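Erythrocyte binding antigen 140 (Plasmodium falciparum, PDB 4GF2) probably binds a receptor on the host erythrocyte surface through its tandem Duffy-binding-like domains, which make up this piece of a longer membrane protein. Local coordinates at residues Phe291-Ser304 against Asn452-Lys464. The protein carries 3 engineered substitutions. Sequence-based numbering, arbitrary orientation.
Sequences FLNGPAKNDVDIAS and NVWKVMSAVLKNK
Phe291 brings the CD2 and CE2 side of its ring against Val456 and Ala459, with CD2 3.5 Å from Ala459 CB. The carbonyl oxygen of Val456 reaches the ring edge near its plane, 3.1 Å from Phe291 CD2, and Val460 CG1 lies at the edge as well. On one face of the ring sits Ala296 CB, 3.5 Å above the plane and offset toward the rim, so the turn after helix 285-293 folds back over its own phenylalanine. Beside it, Leu292 turns its CD2 branch to Val456 CG1 at 3.6 Å and crosses the start of the Lys455 side chain at about a right angle. Farther along, Val300 sets its two methyls against the carbonyls of Val460 and Leu461. Its CG1, anti to the backbone N (chi1 174°), rests on the Val460 carbonyl, while CG2 approaches Leu461 O at 3.2 Å. Ala303 sets its CB 3.3 Å from Ala459 O. No hydrogen bond joins the two segments directly; instead Lys380 of helix 361-382 donates to both Val460 O and Ser304 OG, tying them together. Ser304 OG in turn donates to Val300 O at 2.7 Å, from above the carbonyl plane, and Asp299 caps the short helix 300-304 through Ile302 N. Ile373 of helix 361-382 packs against both Phe291 and Val456. This is plain structural packing, in which the connection between helices 285-293 and 300-304 packs against the last part of helix 435-457 and the residues that follow, joining this connection to the mainly helical second Duffy-binding-like domain, to which 452-464 belongs.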
loop_
_atom_site.group_PDB
_atom_site.type_symbol
_atom_site.label_atom_id
_atom_site.label_comp_id
_atom_site.label_asym_id
_atom_site.label_seq_id
_atom_site.Cartn_x
_atom_site.Cartn_y
_atom_site.Cartn_z
ATOM N N PHE A 291 -6.846 -11.047 9.674
ATOM C CA PHE A 291 -8.280 -10.914 9.430
ATOM C C PHE A 291 -8.684 -11.243 7.995
ATOM O O PHE A 291 -9.812 -11.665 7.748
ATOM C CB PHE A 291 -8.740 -9.492 9.763
ATOM C CG PHE A 291 -9.100 -9.290 11.207
ATOM C CD1 PHE A 291 -8.138 -9.380 12.198
ATOM C CD2 PHE A 291 -10.402 -8.996 11.570
ATOM C CE1 PHE A 291 -8.472 -9.189 13.527
ATOM C CE2 PHE A 291 -10.742 -8.804 12.898
ATOM C CZ PHE A 291 -9.776 -8.898 13.875
ATOM N N LEU A 292 -7.770 -11.040 7.049
ATOM C CA LEU A 292 -8.083 -11.259 5.637
ATOM C C LEU A 292 -7.547 -12.578 5.095
ATOM O O LEU A 292 -8.119 -13.146 4.167
ATOM C CB LEU A 292 -7.540 -10.113 4.785
ATOM C CG LEU A 292 -8.271 -8.776 4.897
ATOM C CD1 LEU A 292 -7.607 -7.755 3.994
ATOM C CD2 LEU A 292 -9.747 -8.916 4.545
ATOM N N ASN A 293 -6.446 -13.055 5.663
ATOM C CA ASN A 293 -5.779 -14.242 5.143
ATOM C C ASN A 293 -5.364 -15.258 6.207
ATOM O O ASN A 293 -5.029 -16.395 5.879
ATOM C CB ASN A 293 -4.539 -13.827 4.342
ATOM C CG ASN A 293 -4.874 -12.916 3.174
ATOM O OD1 ASN A 293 -5.246 -13.383 2.099
ATOM N ND2 ASN A 293 -4.738 -11.611 3.382
ATOM N N GLY A 294 -5.391 -14.857 7.474
ATOM C CA GLY A 294 -4.838 -15.678 8.537
ATOM C C GLY A 294 -5.881 -16.228 9.490
ATOM O O GLY A 294 -7.047 -16.376 9.124
ATOM N N PRO A 295 -5.460 -16.533 10.728
ATOM C CA PRO A 295 -6.306 -17.129 11.770
ATOM C C PRO A 295 -7.629 -16.395 11.988
ATOM O O PRO A 295 -8.689 -17.020 11.947
ATOM C CB PRO A 295 -5.434 -17.028 13.024
ATOM C CG PRO A 295 -4.041 -17.040 12.512
ATOM C CD PRO A 295 -4.083 -16.309 11.203
ATOM N N ALA A 296 -7.566 -15.089 12.220
ATOM C CA ALA A 296 -8.761 -14.305 12.512
ATOM C C ALA A 296 -9.840 -14.508 11.451
ATOM O O ALA A 296 -11.034 -14.455 11.749
ATOM C CB ALA A 296 -8.405 -12.835 12.628
ATOM N N LYS A 297 -9.411 -14.754 10.219
ATOM C CA LYS A 297 -10.329 -14.884 9.093
ATOM C C LYS A 297 -11.417 -15.927 9.343
ATOM O O LYS A 297 -12.587 -15.692 9.043
ATOM C CB LYS A 297 -9.553 -15.244 7.825
ATOM C CG LYS A 297 -10.409 -15.328 6.573
ATOM C CD LYS A 297 -9.600 -15.842 5.396
ATOM C CE LYS A 297 -10.460 -16.011 4.157
ATOM N NZ LYS A 297 -9.676 -16.530 3.002
ATOM N N ASN A 298 -11.030 -17.075 9.895
ATOM C CA ASN A 298 -11.954 -18.190 10.076
ATOM C C ASN A 298 -12.103 -18.617 11.535
ATOM O O ASN A 298 -12.493 -19.751 11.817
ATOM C CB ASN A 298 -11.494 -19.394 9.248
ATOM C CG ASN A 298 -11.197 -19.031 7.807
ATOM O OD1 ASN A 298 -12.105 -18.739 7.027
ATOM N ND2 ASN A 298 -9.918 -19.055 7.442
ATOM N N ASP A 299 -11.789 -17.717 12.459
ATOM C CA ASP A 299 -11.877 -18.029 13.881
ATOM C C ASP A 299 -12.287 -16.792 14.667
ATOM O O ASP A 299 -11.459 -15.929 14.961
ATOM C CB ASP A 299 -10.538 -18.563 14.395
ATOM C CG ASP A 299 -10.626 -19.089 15.817
ATOM O OD1 ASP A 299 -11.419 -18.542 16.611
ATOM O OD2 ASP A 299 -9.899 -20.051 16.146
ATOM N N VAL A 300 -13.568 -16.717 15.010
ATOM C CA VAL A 300 -14.118 -15.544 15.676
ATOM C C VAL A 300 -13.430 -15.291 17.012
ATOM O O VAL A 300 -13.151 -14.142 17.365
ATOM C CB VAL A 300 -15.631 -15.687 15.907
ATOM C CG1 VAL A 300 -16.161 -14.523 16.736
ATOM C CG2 VAL A 300 -16.362 -15.774 14.574
ATOM N N ASP A 301 -13.157 -16.360 17.751
ATOM C CA ASP A 301 -12.484 -16.238 19.040
ATOM C C ASP A 301 -11.169 -15.483 18.889
ATOM O O ASP A 301 -10.844 -14.614 19.698
ATOM C CB ASP A 301 -12.229 -17.616 19.647
ATOM C CG ASP A 301 -13.507 -18.383 19.901
ATOM O OD1 ASP A 301 -14.539 -17.735 20.182
ATOM O OD2 ASP A 301 -13.482 -19.630 19.818
ATOM N N ILE A 302 -10.417 -15.811 17.844
ATOM C CA ILE A 302 -9.134 -15.165 17.598
ATOM C C ILE A 302 -9.343 -13.739 17.107
ATOM O O ILE A 302 -8.713 -12.802 17.600
ATOM C CB ILE A 302 -8.302 -15.942 16.569
ATOM C CG1 ILE A 302 -8.025 -17.358 17.084
ATOM C CG2 ILE A 302 -6.997 -15.210 16.284
ATOM C CD1 ILE A 302 -7.323 -18.253 16.083
ATOM N N ALA A 303 -10.237 -13.575 16.138
ATOM C CA ALA A 303 -10.561 -12.250 15.627
ATOM C C ALA A 303 -11.055 -11.343 16.751
ATOM O O ALA A 303 -10.917 -10.122 16.674
ATOM C CB ALA A 303 -11.603 -12.348 14.530
ATOM N N SER A 304 -11.621 -11.939 17.799
ATOM C CA SER A 304 -12.183 -11.166 18.905
ATOM C C SER A 304 -11.142 -10.800 19.962
ATOM O O SER A 304 -11.302 -9.814 20.681
ATOM C CB SER A 304 -13.330 -11.935 19.569
ATOM O OG SER A 304 -14.418 -12.108 18.679
ATOM N N ASN A 452 -13.734 -5.086 1.518
ATOM C CA ASN A 452 -12.696 -5.493 2.456
ATOM C C ASN A 452 -12.939 -4.925 3.852
ATOM O O ASN A 452 -12.676 -5.587 4.855
ATOM C CB ASN A 452 -11.318 -5.062 1.953
ATOM C CG ASN A 452 -10.751 -6.015 0.921
ATOM O OD1 ASN A 452 -11.011 -7.218 0.959
ATOM N ND2 ASN A 452 -9.967 -5.481 -0.009
ATOM N N VAL A 453 -13.441 -3.698 3.918
ATOM C CA VAL A 453 -13.723 -3.080 5.202
ATOM C C VAL A 453 -14.742 -3.933 5.948
ATOM O O VAL A 453 -14.583 -4.212 7.135
ATOM C CB VAL A 453 -14.260 -1.645 5.041
ATOM C CG1 VAL A 453 -14.750 -1.105 6.380
ATOM C CG2 VAL A 453 -13.185 -0.740 4.461
ATOM N N TRP A 454 -15.787 -4.357 5.248
ATOM C CA TRP A 454 -16.803 -5.187 5.875
ATOM C C TRP A 454 -16.251 -6.562 6.236
ATOM O O TRP A 454 -16.630 -7.141 7.253
ATOM C CB TRP A 454 -18.025 -5.352 4.977
ATOM C CG TRP A 454 -19.017 -6.273 5.595
ATOM C CD1 TRP A 454 -19.345 -7.527 5.179
ATOM C CD2 TRP A 454 -19.786 -6.026 6.776
ATOM N NE1 TRP A 454 -20.283 -8.071 6.020
ATOM C CE2 TRP A 454 -20.571 -7.169 7.008
ATOM C CE3 TRP A 454 -19.891 -4.946 7.655
ATOM C CZ2 TRP A 454 -21.449 -7.262 8.081
ATOM C CZ3 TRP A 454 -20.763 -5.039 8.718
ATOM C CH2 TRP A 454 -21.531 -6.189 8.923
ATOM N N LYS A 455 -15.365 -7.086 5.394
ATOM C CA LYS A 455 -14.759 -8.389 5.643
ATOM C C LYS A 455 -14.058 -8.426 6.995
ATOM O O LYS A 455 -14.248 -9.364 7.770
ATOM C CB LYS A 455 -13.762 -8.747 4.538
ATOM C CG LYS A 455 -14.392 -9.412 3.325
ATOM C CD LYS A 455 -13.355 -9.744 2.262
ATOM C CE LYS A 455 -13.983 -10.496 1.101
ATOM N NZ LYS A 455 -13.000 -10.799 0.027
ATOM N N VAL A 456 -13.248 -7.409 7.282
ATOM C CA VAL A 456 -12.470 -7.403 8.516
ATOM C C VAL A 456 -13.346 -7.119 9.733
ATOM O O VAL A 456 -13.093 -7.645 10.816
ATOM C CB VAL A 456 -11.285 -6.398 8.469
ATOM C CG1 VAL A 456 -10.350 -6.727 7.316
ATOM C CG2 VAL A 456 -11.778 -4.969 8.366
ATOM N N MET A 457 -14.379 -6.300 9.559
ATOM C CA MET A 457 -15.265 -5.968 10.670
ATOM C C MET A 457 -16.190 -7.129 10.994
ATOM O O MET A 457 -16.552 -7.336 12.150
ATOM C CB MET A 457 -16.096 -4.724 10.350
ATOM C CG MET A 457 -15.287 -3.439 10.253
ATOM S SD MET A 457 -16.347 -1.986 10.106
ATOM C CE MET A 457 -16.942 -1.816 11.784
ATOM N N SER A 458 -16.570 -7.886 9.970
ATOM C CA SER A 458 -17.501 -8.990 10.140
ATOM C C SER A 458 -16.823 -10.207 10.757
ATOM O O SER A 458 -17.486 -11.188 11.106
ATOM C CB SER A 458 -18.117 -9.374 8.793
ATOM O OG SER A 458 -17.127 -9.813 7.877
ATOM N N ALA A 459 -15.503 -10.137 10.895
ATOM C CA ALA A 459 -14.726 -11.259 11.408
ATOM C C ALA A 459 -14.986 -11.520 12.888
ATOM O O ALA A 459 -14.700 -12.606 13.389
ATOM C CB ALA A 459 -13.249 -11.014 11.178
ATOM N N VAL A 460 -15.526 -10.528 13.588
ATOM C CA VAL A 460 -15.771 -10.669 15.022
ATOM C C VAL A 460 -17.160 -11.228 15.335
ATOM O O VAL A 460 -17.535 -11.344 16.502
ATOM C CB VAL A 460 -15.601 -9.330 15.757
ATOM C CG1 VAL A 460 -14.230 -8.741 15.467
ATOM C CG2 VAL A 460 -16.704 -8.356 15.363
ATOM N N LEU A 461 -17.913 -11.586 14.298
ATOM C CA LEU A 461 -19.272 -12.091 14.478
ATOM C C LEU A 461 -19.367 -13.601 14.257
ATOM O O LEU A 461 -18.757 -14.141 13.334
ATOM C CB LEU A 461 -20.221 -11.393 13.505
ATOM C CG LEU A 461 -20.318 -9.874 13.619
ATOM C CD1 LEU A 461 -21.032 -9.308 12.406
ATOM C CD2 LEU A 461 -21.035 -9.473 14.897
ATOM N N LYS A 462 -20.139 -14.275 15.103
ATOM C CA LYS A 462 -20.477 -15.673 14.871
ATOM C C LYS A 462 -21.368 -15.730 13.639
ATOM O O LYS A 462 -22.179 -14.830 13.420
ATOM C CB LYS A 462 -21.220 -16.261 16.072
ATOM C CG LYS A 462 -20.446 -16.238 17.379
ATOM C CD LYS A 462 -21.295 -16.793 18.516
ATOM C CE LYS A 462 -20.569 -16.733 19.849
ATOM N NZ LYS A 462 -21.426 -17.216 20.968
ATOM N N ASN A 463 -21.222 -16.782 12.839
ATOM C CA ASN A 463 -21.989 -16.904 11.604
ATOM C C ASN A 463 -22.051 -15.568 10.875
ATOM O O ASN A 463 -23.053 -14.857 10.946
ATOM C CB ASN A 463 -23.408 -17.397 11.898
ATOM C CG ASN A 463 -23.429 -18.756 12.576
ATOM O OD1 ASN A 463 -23.312 -19.791 11.920
ATOM N ND2 ASN A 463 -23.587 -18.757 13.896
ATOM N N LYS A 464 -20.973 -15.230 10.173
ATOM C CA LYS A 464 -20.850 -13.928 9.526
ATOM C C LYS A 464 -21.986 -13.675 8.536
ATOM O O LYS A 464 -22.518 -12.569 8.465
ATOM C CB LYS A 464 -19.498 -13.808 8.815
ATOM C CG LYS A 464 -18.301 -14.137 9.700
ATOM C CD LYS A 464 -17.010 -13.544 9.151
ATOM C CE LYS A 464 -16.710 -14.032 7.745
ATOM N NZ LYS A 464 -15.505 -13.365 7.177
#